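Local coordinates for muconolactone isomerase-like protein (Thermus thermophilus, PDB 1VDH) that catalyses the hydrogen peroxide-dependent oxidative decarboxylation of Fe-coproporphyrin III (coproheme) to heme b, the last step of coproporphyrin-dependent heme biosynthesis, at residues A[143-148]-A[230-235]; A[42-47]-A[91-96]; A[59-64]-A[133-138]. All blocks are in the same frame, centred on the assembly; numbering follows the deposited sequence.

How the interactions relate
Interaction 1 pairs two strands of the antiparallel sheet and holds the predicted active-site Y145, whose side chain is about 5 Å from that of Q185 and about 6 Å from that of H172, the predicted axial ligand of the coproheme iron. Interaction 3 ties the start of strand 61-67, the neighbour of strand 227-237 in the same sheet, to the loop ahead of strand 141-152; its centre is about 18 Å from that of interaction 1. Interaction 2 packs two helices away from the annotated sites, about 26 Å from interaction 1 and 18 Å from interaction 3 between centres. Helix 34-56 leads into strand 61-67, linking interactions 2 and 3.

Interaction 1. Residues A[143-148]-A[230-235]; sequences CFYPMN and GPFFVG
The rings of Y145 and F232 form an offset stack, centroids 4.4 Å apart and planes at 20°. Over the F232 ring stands Y145 CB, 3.6 Å from its centroid in a CH-pi contact, while C143 SG lies at the ring edge, 4.1 Å from CD2. In return, F232 CE2 sits over the rim of one face of Y145, only 3.3 Å from Y145 CG. F144 and F233 run side by side: F233 CD2 comes to the edge of the F144 ring, F144 O lies in plane at the edge of the F233 ring, and P146 N lies above one face of F144 near its rim. The crowded chi1 of Y145 (63°) lays its ring face to face with that of F232, whose CG is anti to the carbonyl carbon (chi1 -75°). An alanine in place of F232 would strip away the ring and would probably loosen the predicted active-site tyrosine, besides losing the edge contact with C143. F144 and F233 make an antiparallel hydrogen-bonded pair, each N 2.9 Å from the other's O. Regular pairing then lapses: G230 N reaches P146 O at 3.0 Å from above the carbonyl plane. P231 O is buried without a hydrogen-bond partner; C-H groups surround it, among them Y145 CA in a CA-H...O contact at 3.3 Å. The P146 and P231 rings cross at about a right angle, CG against CD, and a side chain on G230 would collide with P146 CG. D195 of a second subunit accepts from F232 N, and its G192 packs on C143 and F232, at the pentamer interface. Strand 198-204 flanks strand 141-152 on its other side, bonding to C143 and Y145, while H19 and F21 of strand 10-24 stack on F144 and F233, respectively.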
loop_
_atom_site.group_PDB
_atom_site.type_symbol
_atom_site.label_atom_id
_atom_site.label_comp_id
_atom_site.label_asym_id
_atom_site.label_seq_id
_atom_site.Cartn_x
_atom_site.Cartn_y
_atom_site.Cartn_z
ATOM N N CYS A 143 -4.372 24.228 -2.208
ATOM C CA CYS A 143 -3.868 23.167 -1.349
ATOM C C CYS A 143 -5.070 22.276 -1.075
ATOM O O CYS A 143 -6.091 22.750 -0.568
ATOM C CB CYS A 143 -3.344 23.702 -0.014
ATOM S SG CYS A 143 -3.098 22.396 1.261
ATOM N N PHE A 144 -4.981 21.015 -1.484
ATOM C CA PHE A 144 -6.062 20.070 -1.237
ATOM C C PHE A 144 -5.577 18.893 -0.415
ATOM O O PHE A 144 -4.510 18.337 -0.680
ATOM C CB PHE A 144 -6.659 19.508 -2.536
ATOM C CG PHE A 144 -7.564 18.314 -2.308
ATOM C CD1 PHE A 144 -7.110 17.017 -2.555
ATOM C CD2 PHE A 144 -8.834 18.484 -1.766
ATOM C CE1 PHE A 144 -7.904 15.911 -2.256
ATOM C CE2 PHE A 144 -9.639 17.386 -1.462
ATOM C CZ PHE A 144 -9.173 16.095 -1.706
ATOM N N TYR A 145 -6.403 18.480 0.538
ATOM C CA TYR A 145 -6.105 17.320 1.362
ATOM C C TYR A 145 -7.381 16.787 1.982
ATOM O O TYR A 145 -8.299 17.554 2.285
ATOM C CB TYR A 145 -5.096 17.653 2.469
ATOM C CG TYR A 145 -5.568 18.672 3.485
ATOM C CD1 TYR A 145 -6.148 18.270 4.690
ATOM C CD2 TYR A 145 -5.392 20.035 3.262
ATOM C CE1 TYR A 145 -6.535 19.203 5.648
ATOM C CE2 TYR A 145 -5.776 20.974 4.212
ATOM C CZ TYR A 145 -6.346 20.550 5.401
ATOM O OH TYR A 145 -6.724 21.482 6.336
ATOM N N PRO A 146 -7.515 15.455 2.046
ATOM C CA PRO A 146 -8.697 14.837 2.641
ATOM C C PRO A 146 -8.361 14.537 4.107
ATOM O O PRO A 146 -7.182 14.525 4.491
ATOM C CB PRO A 146 -8.849 13.559 1.820
ATOM C CG PRO A 146 -7.431 13.146 1.604
ATOM C CD PRO A 146 -6.733 14.464 1.280
ATOM N N MET A 147 -9.379 14.300 4.925
ATOM C CA MET A 147 -9.140 14.001 6.334
ATOM C C MET A 147 -10.345 13.343 6.985
ATOM O O MET A 147 -11.456 13.396 6.455
ATOM C CB MET A 147 -8.782 15.285 7.109
ATOM C CG MET A 147 -9.913 16.311 7.221
ATOM S SD MET A 147 -9.445 17.788 8.193
ATOM C CE MET A 147 -9.485 17.136 9.853
ATOM N N ASN A 148 -10.087 12.690 8.117
ATOM C CA ASN A 148 -11.108 12.039 8.935
ATOM C C ASN A 148 -10.967 12.612 10.339
ATOM O O ASN A 148 -9.961 13.249 10.667
ATOM C CB ASN A 148 -10.839 10.534 9.097
ATOM C CG ASN A 148 -10.858 9.775 7.795
ATOM O OD1 ASN A 148 -10.126 8.799 7.634
ATOM N ND2 ASN A 148 -11.705 10.195 6.870
ATOM N N GLY A 230 -4.772 12.930 5.146
ATOM C CA GLY A 230 -4.376 12.167 3.973
ATOM C C GLY A 230 -3.301 12.895 3.179
ATOM O O GLY A 230 -2.579 13.721 3.733
ATOM N N PRO A 231 -3.175 12.622 1.872
ATOM C CA PRO A 231 -2.164 13.280 1.033
ATOM C C PRO A 231 -2.436 14.771 0.819
ATOM O O PRO A 231 -3.586 15.207 0.855
ATOM C CB PRO A 231 -2.256 12.501 -0.278
ATOM C CG PRO A 231 -3.705 12.105 -0.334
ATOM C CD PRO A 231 -3.973 11.664 1.090
ATOM N N PHE A 232 -1.370 15.551 0.645
ATOM C CA PHE A 232 -1.487 16.991 0.409
ATOM C C PHE A 232 -0.995 17.320 -0.996
ATOM O O PHE A 232 0.110 16.925 -1.384
ATOM C CB PHE A 232 -0.674 17.796 1.436
ATOM C CG PHE A 232 -1.301 17.858 2.803
ATOM C CD1 PHE A 232 -1.296 16.748 3.641
ATOM C CD2 PHE A 232 -1.902 19.030 3.251
ATOM C CE1 PHE A 232 -1.888 16.806 4.909
ATOM C CE2 PHE A 232 -2.494 19.099 4.513
ATOM C CZ PHE A 232 -2.488 17.987 5.342
ATOM N N PHE A 233 -1.831 18.019 -1.757
ATOM C CA PHE A 233 -1.502 18.412 -3.128
ATOM C C PHE A 233 -1.458 19.927 -3.230
ATOM O O PHE A 233 -2.366 20.608 -2.754
ATOM C CB PHE A 233 -2.572 17.929 -4.113
ATOM C CG PHE A 233 -2.695 16.437 -4.216
ATOM C CD1 PHE A 233 -2.124 15.755 -5.281
ATOM C CD2 PHE A 233 -3.426 15.719 -3.273
ATOM C CE1 PHE A 233 -2.284 14.377 -5.413
ATOM C CE2 PHE A 233 -3.589 14.349 -3.397
ATOM C CZ PHE A 233 -3.019 13.674 -4.469
ATOM N N VAL A 234 -0.411 20.456 -3.846
ATOM C CA VAL A 234 -0.308 21.899 -4.025
ATOM C C VAL A 234 -0.239 22.193 -5.516
ATOM O O VAL A 234 0.542 21.581 -6.243
ATOM C CB VAL A 234 0.922 22.506 -3.320
ATOM C CG1 VAL A 234 0.952 24.020 -3.543
ATOM C CG2 VAL A 234 0.872 22.219 -1.824
ATOM N N GLY A 235 -1.084 23.112 -5.970
ATOM C CA GLY A 235 -1.097 23.459 -7.377
ATOM C C GLY A 235 -1.196 24.951 -7.633
ATOM O O GLY A 235 -1.692 25.706 -6.801
#

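Interaction 2. Residues A[42-47]-A[91-96]; sequences EELKGL and ARLSRS
L47 gives up the most surface here, its two methyls splayed against neighbouring residues of helix 83-95. With CG anti to the backbone N, the side chain reaches across from helix 34-56; CD2 lies 3.7 Å from L93 CA, against the backbone, and CD1 lies 3.7 Å from R92 CB. R92 slides past L47 in the opposite direction. Its chain bends at both chi2 (-67°) and chi3 (-61°), so that the guanidinium folds back and lays one face over the same methyl: L47 CD1 stands above the centre of the group, 4.1 Å from R92 CZ. The charge of R92 is met by E50, one turn further along helix 34-56, in a salt bridge from NH1. S96 meets E43 in another way. Extended beyond CG, E43 brings OE2 to within 3.6 Å of S96 CA, a contact without a hydrogen bond; that oxygen accepts instead from A97 N, while OE1 accepts from a water that also donates to R95 O. S96 OG is turned back onto L93 O at 2.7 Å, along a lone pair, and S96 N gives to the same carbonyl, so two donors grip that oxygen. Beside L47, L44 and L93 lie side by side with their CD1 atoms 4.1 Å apart, and L93 goes on to touch D20 and R22 of strand 10-24. The short helical segments run nearly antiparallel, at 176°, with axes 10.7 Å apart. The order strand-helix-strand-strand-helix-strand marks this part of the chain as ferredoxin-like, the repeat of the dimeric alpha/beta-barrel fold of chlorite dismutase relatives, and the two antiparallel helices are its helical layer on the sheet.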
loop_
_atom_site.group_PDB
_atom_site.type_symbol
_atom_site.label_atom_id
_atom_site.label_comp_id
_atom_site.label_asym_id
_atom_site.label_seq_id
_atom_site.Cartn_x
_atom_site.Cartn_y
_atom_site.Cartn_z
ATOM N N GLU A 42 -7.225 22.489 -29.141
ATOM C CA GLU A 42 -8.459 23.147 -29.565
ATOM C C GLU A 42 -9.680 22.487 -28.941
ATOM O O GLU A 42 -10.590 23.170 -28.468
ATOM C CB GLU A 42 -8.580 23.151 -31.094
ATOM C CG GLU A 42 -7.558 24.037 -31.803
ATOM C CD GLU A 42 -7.635 25.498 -31.380
ATOM O OE1 GLU A 42 -6.569 26.142 -31.270
ATOM O OE2 GLU A 42 -8.756 26.008 -31.157
ATOM N N GLU A 43 -9.693 21.159 -28.934
ATOM C CA GLU A 43 -10.799 20.415 -28.347
ATOM C C GLU A 43 -10.874 20.653 -26.835
ATOM O O GLU A 43 -11.961 20.757 -26.275
ATOM C CB GLU A 43 -10.646 18.922 -28.626
ATOM C CG GLU A 43 -11.785 18.077 -28.071
ATOM C CD GLU A 43 -11.536 16.590 -28.214
ATOM O OE1 GLU A 43 -12.489 15.860 -28.553
ATOM O OE2 GLU A 43 -10.392 16.148 -27.982
ATOM N N LEU A 44 -9.717 20.720 -26.177
ATOM C CA LEU A 44 -9.682 20.954 -24.730
ATOM C C LEU A 44 -10.262 22.326 -24.396
ATOM O O LEU A 44 -11.043 22.461 -23.452
ATOM C CB LEU A 44 -8.253 20.837 -24.190
ATOM C CG LEU A 44 -8.090 21.008 -22.673
ATOM C CD1 LEU A 44 -8.917 19.957 -21.929
ATOM C CD2 LEU A 44 -6.623 20.893 -22.303
ATOM N N LYS A 45 -9.902 23.335 -25.188
ATOM C CA LYS A 45 -10.414 24.689 -24.980
ATOM C C LYS A 45 -11.934 24.702 -25.085
ATOM O O LYS A 45 -12.608 25.386 -24.318
ATOM C CB LYS A 45 -9.819 25.671 -25.995
ATOM C CG LYS A 45 -8.379 26.070 -25.710
ATOM C CD LYS A 45 -7.962 27.285 -26.533
ATOM C CE LYS A 45 -8.009 27.004 -28.026
ATOM N NZ LYS A 45 -7.561 28.182 -28.826
ATOM N N GLY A 46 -12.466 23.936 -26.035
ATOM C CA GLY A 46 -13.907 23.856 -26.210
ATOM C C GLY A 46 -14.578 23.310 -24.960
ATOM O O GLY A 46 -15.621 23.807 -24.538
ATOM N N LEU A 47 -13.974 22.285 -24.361
ATOM C CA LEU A 47 -14.514 21.688 -23.143
ATOM C C LEU A 47 -14.466 22.679 -21.973
ATOM O O LEU A 47 -15.463 22.872 -21.272
ATOM C CB LEU A 47 -13.740 20.414 -22.785
ATOM C CG LEU A 47 -14.136 19.720 -21.479
ATOM C CD1 LEU A 47 -15.629 19.381 -21.475
ATOM C CD2 LEU A 47 -13.293 18.475 -21.294
ATOM N N ALA A 91 -16.378 12.454 -17.643
ATOM C CA ALA A 91 -16.402 11.586 -18.816
ATOM C C ALA A 91 -15.925 12.351 -20.053
ATOM O O ALA A 91 -15.160 11.824 -20.854
ATOM C CB ALA A 91 -17.805 11.033 -19.038
ATOM N N ARG A 92 -16.369 13.598 -20.186
ATOM C CA ARG A 92 -15.980 14.441 -21.316
ATOM C C ARG A 92 -14.467 14.643 -21.373
ATOM O O ARG A 92 -13.867 14.590 -22.446
ATOM C CB ARG A 92 -16.685 15.796 -21.245
ATOM C CG ARG A 92 -18.152 15.769 -21.658
ATOM C CD ARG A 92 -18.308 15.453 -23.141
ATOM N NE ARG A 92 -17.655 16.445 -23.998
ATOM C CZ ARG A 92 -18.144 17.656 -24.258
ATOM N NH1 ARG A 92 -19.298 18.041 -23.729
ATOM N NH2 ARG A 92 -17.481 18.484 -25.054
ATOM N N LEU A 93 -13.851 14.875 -20.215
ATOM C CA LEU A 93 -12.404 15.062 -20.163
ATOM C C LEU A 93 -11.701 13.763 -20.543
ATOM O O LEU A 93 -10.774 13.760 -21.354
ATOM C CB LEU A 93 -11.963 15.506 -18.762
ATOM C CG LEU A 93 -10.461 15.717 -18.533
ATOM C CD1 LEU A 93 -9.893 16.736 -19.524
ATOM C CD2 LEU A 93 -10.225 16.161 -17.102
ATOM N N SER A 94 -12.174 12.654 -19.981
ATOM C CA SER A 94 -11.578 11.353 -20.252
ATOM C C SER A 94 -11.653 10.906 -21.709
ATOM O O SER A 94 -10.770 10.187 -22.177
ATOM C CB SER A 94 -12.171 10.287 -19.330
ATOM O OG SER A 94 -11.615 10.391 -18.027
ATOM N N ARG A 95 -12.688 11.328 -22.430
ATOM C CA ARG A 95 -12.798 10.939 -23.835
ATOM C C ARG A 95 -12.105 11.906 -24.796
ATOM O O ARG A 95 -12.003 11.631 -25.992
ATOM C CB ARG A 95 -14.256 10.711 -24.250
ATOM C CG ARG A 95 -15.154 11.917 -24.182
ATOM C CD ARG A 95 -16.500 11.631 -24.850
ATOM N NE ARG A 95 -17.201 10.497 -24.248
ATOM C CZ ARG A 95 -18.265 10.599 -23.453
ATOM N NH1 ARG A 95 -18.769 11.790 -23.149
ATOM N NH2 ARG A 95 -18.830 9.502 -22.962
ATOM N N SER A 96 -11.599 13.020 -24.270
ATOM C CA SER A 96 -10.911 14.004 -25.105
ATOM C C SER A 96 -9.583 13.447 -25.618
ATOM O O SER A 96 -8.989 12.562 -24.996
ATOM C CB SER A 96 -10.655 15.296 -24.317
ATOM O OG SER A 96 -9.629 15.116 -23.351
HETATM O O HOH W 1 -12.287 13.008 -28.553
#

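Interaction 3. Residues A[59-64]-A[133-138]; sequences QGSYGI and TPRVPK
S61 carries its OG anti to the backbone N (chi1 -170°), pointing it at the loop 133-138, whereas K138 bends at chi2 (-62°) and then runs straight to bring NZ back to strand 61-64. V136 N donates to S61 OG at 2.8 Å in an almost linear bond (171°), so a serine hydroxyl here takes the place that a strand carbonyl would have in a sheet. K138 NZ donates to Y62 O at 2.8 Å, within the carbonyl plane. The same ammonium sits off-centre by the Y62 ring, 4.3 Å from its centroid, in a cation-pi contact; with CG of Y62 between the backbone N and the carbonyl carbon, the lysine crosses its side chain at about a right angle. Between the two bonds V136 packs on the strand: CB lies 3.4 Å from Y62 O, and CG1 comes 4.1 Å from G63 CA, where any CB would clash with it. R135 bends back within its own loop, NH2 giving to T133 O at 2.9 Å, while NE weakly meets a water that donates to G60 O. Strand 74-80 pairs with S61 and G63, and L79 on it touches V136. E55 of helix 34-56 completes the polar cluster: its OE2 forms a salt bridge with K138 NZ and hydrogen bonds with S61 OG and Y62 N. Carboxylate, backbone carbonyl and aromatic ring together would probably keep K138 protonated, and the carboxylate, bonded to three groups, probably orients the serine that receives V136 N.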
loop_
_atom_site.group_PDB
_atom_site.type_symbol
_atom_site.label_atom_id
_atom_site.label_comp_id
_atom_site.label_asym_id
_atom_site.label_seq_id
_atom_site.Cartn_x
_atom_site.Cartn_y
_atom_site.Cartn_z
ATOM N N GLN A 59 -24.066 28.084 -12.566
ATOM C CA GLN A 59 -24.380 26.657 -12.472
ATOM C C GLN A 59 -23.195 25.799 -12.027
ATOM O O GLN A 59 -23.185 24.584 -12.256
ATOM C CB GLN A 59 -24.886 26.139 -13.826
ATOM C CG GLN A 59 -26.090 26.880 -14.379
ATOM C CD GLN A 59 -27.258 26.889 -13.417
ATOM O OE1 GLN A 59 -27.531 25.898 -12.736
ATOM N NE2 GLN A 59 -27.956 28.016 -13.352
ATOM N N GLY A 60 -22.192 26.432 -11.430
ATOM C CA GLY A 60 -21.023 25.704 -10.968
ATOM C C GLY A 60 -19.771 26.555 -11.026
ATOM O O GLY A 60 -19.841 27.766 -11.242
ATOM N N SER A 61 -18.618 25.919 -10.840
ATOM C CA SER A 61 -17.340 26.622 -10.879
ATOM C C SER A 61 -16.234 25.614 -11.184
ATOM O O SER A 61 -16.440 24.403 -11.053
ATOM C CB SER A 61 -17.084 27.318 -9.534
ATOM O OG SER A 61 -15.967 28.190 -9.607
ATOM N N TYR A 62 -15.076 26.106 -11.620
ATOM C CA TYR A 62 -13.958 25.221 -11.934
ATOM C C TYR A 62 -12.600 25.906 -11.805
ATOM O O TYR A 62 -12.504 27.131 -11.700
ATOM C CB TYR A 62 -14.083 24.672 -13.361
ATOM C CG TYR A 62 -13.541 25.621 -14.415
ATOM C CD1 TYR A 62 -12.286 25.409 -14.989
ATOM C CD2 TYR A 62 -14.253 26.760 -14.790
ATOM C CE1 TYR A 62 -11.752 26.308 -15.906
ATOM C CE2 TYR A 62 -13.724 27.668 -15.710
ATOM C CZ TYR A 62 -12.475 27.435 -16.261
ATOM O OH TYR A 62 -11.941 28.323 -17.168
ATOM N N GLY A 63 -11.557 25.090 -11.883
ATOM C CA GLY A 63 -10.194 25.571 -11.816
ATOM C C GLY A 63 -9.267 24.484 -12.313
ATOM O O GLY A 63 -9.539 23.295 -12.114
ATOM N N ILE A 64 -8.214 24.874 -13.026
ATOM C CA ILE A 64 -7.230 23.912 -13.529
ATOM C C ILE A 64 -5.880 24.325 -12.955
ATOM O O ILE A 64 -5.496 25.494 -13.041
ATOM C CB ILE A 64 -7.187 23.868 -15.071
ATOM C CG1 ILE A 64 -8.536 23.373 -15.612
ATOM C CG2 ILE A 64 -6.060 22.944 -15.542
ATOM C CD1 ILE A 64 -8.620 23.300 -17.132
ATOM N N THR A 133 -22.198 27.635 -2.299
ATOM C CA THR A 133 -21.828 27.648 -3.708
ATOM C C THR A 133 -20.560 28.474 -3.931
ATOM O O THR A 133 -20.565 29.453 -4.682
ATOM C CB THR A 133 -22.984 28.225 -4.554
ATOM O OG1 THR A 133 -23.313 29.538 -4.079
ATOM C CG2 THR A 133 -24.213 27.342 -4.431
ATOM N N PRO A 134 -19.431 28.024 -3.357
ATOM C CA PRO A 134 -18.160 28.742 -3.494
ATOM C C PRO A 134 -17.549 28.700 -4.889
ATOM O O PRO A 134 -17.448 27.639 -5.511
ATOM C CB PRO A 134 -17.267 28.033 -2.475
ATOM C CG PRO A 134 -17.715 26.599 -2.603
ATOM C CD PRO A 134 -19.234 26.734 -2.663
ATOM N N ARG A 135 -17.172 29.871 -5.389
ATOM C CA ARG A 135 -16.534 29.970 -6.695
ATOM C C ARG A 135 -15.039 29.815 -6.502
ATOM O O ARG A 135 -14.476 30.339 -5.542
ATOM C CB ARG A 135 -16.818 31.323 -7.353
ATOM C CG ARG A 135 -18.058 31.355 -8.227
ATOM C CD ARG A 135 -19.336 31.174 -7.421
ATOM N NE ARG A 135 -20.517 31.433 -8.240
ATOM C CZ ARG A 135 -21.768 31.410 -7.789
ATOM N NH1 ARG A 135 -22.772 31.670 -8.620
ATOM N NH2 ARG A 135 -22.019 31.102 -6.522
ATOM N N VAL A 136 -14.405 29.083 -7.411
ATOM C CA VAL A 136 -12.965 28.857 -7.361
ATOM C C VAL A 136 -12.236 30.131 -7.806
ATOM O O VAL A 136 -12.500 30.649 -8.892
ATOM C CB VAL A 136 -12.572 27.696 -8.304
ATOM C CG1 VAL A 136 -11.081 27.516 -8.327
ATOM C CG2 VAL A 136 -13.258 26.410 -7.869
ATOM N N PRO A 137 -11.327 30.664 -6.964
ATOM C CA PRO A 137 -10.586 31.882 -7.321
ATOM C C PRO A 137 -9.728 31.693 -8.574
ATOM O O PRO A 137 -9.250 30.590 -8.860
ATOM C CB PRO A 137 -9.768 32.180 -6.056
ATOM C CG PRO A 137 -9.653 30.855 -5.378
ATOM C CD PRO A 137 -11.004 30.234 -5.592
ATOM N N LYS A 138 -9.551 32.773 -9.332
ATOM C CA LYS A 138 -8.818 32.709 -10.592
ATOM C C LYS A 138 -7.362 33.160 -10.595
ATOM O O LYS A 138 -6.874 33.683 -11.595
ATOM C CB LYS A 138 -9.597 33.464 -11.670
ATOM C CG LYS A 138 -11.067 33.075 -11.744
ATOM C CD LYS A 138 -11.236 31.610 -12.095
ATOM C CE LYS A 138 -12.698 31.220 -12.108
ATOM N NZ LYS A 138 -12.876 29.806 -12.522
HETATM O O HOH W 2 -20.932 30.125 -10.770
HETATM O O HOH W 3 -12.089 30.918 -15.731
#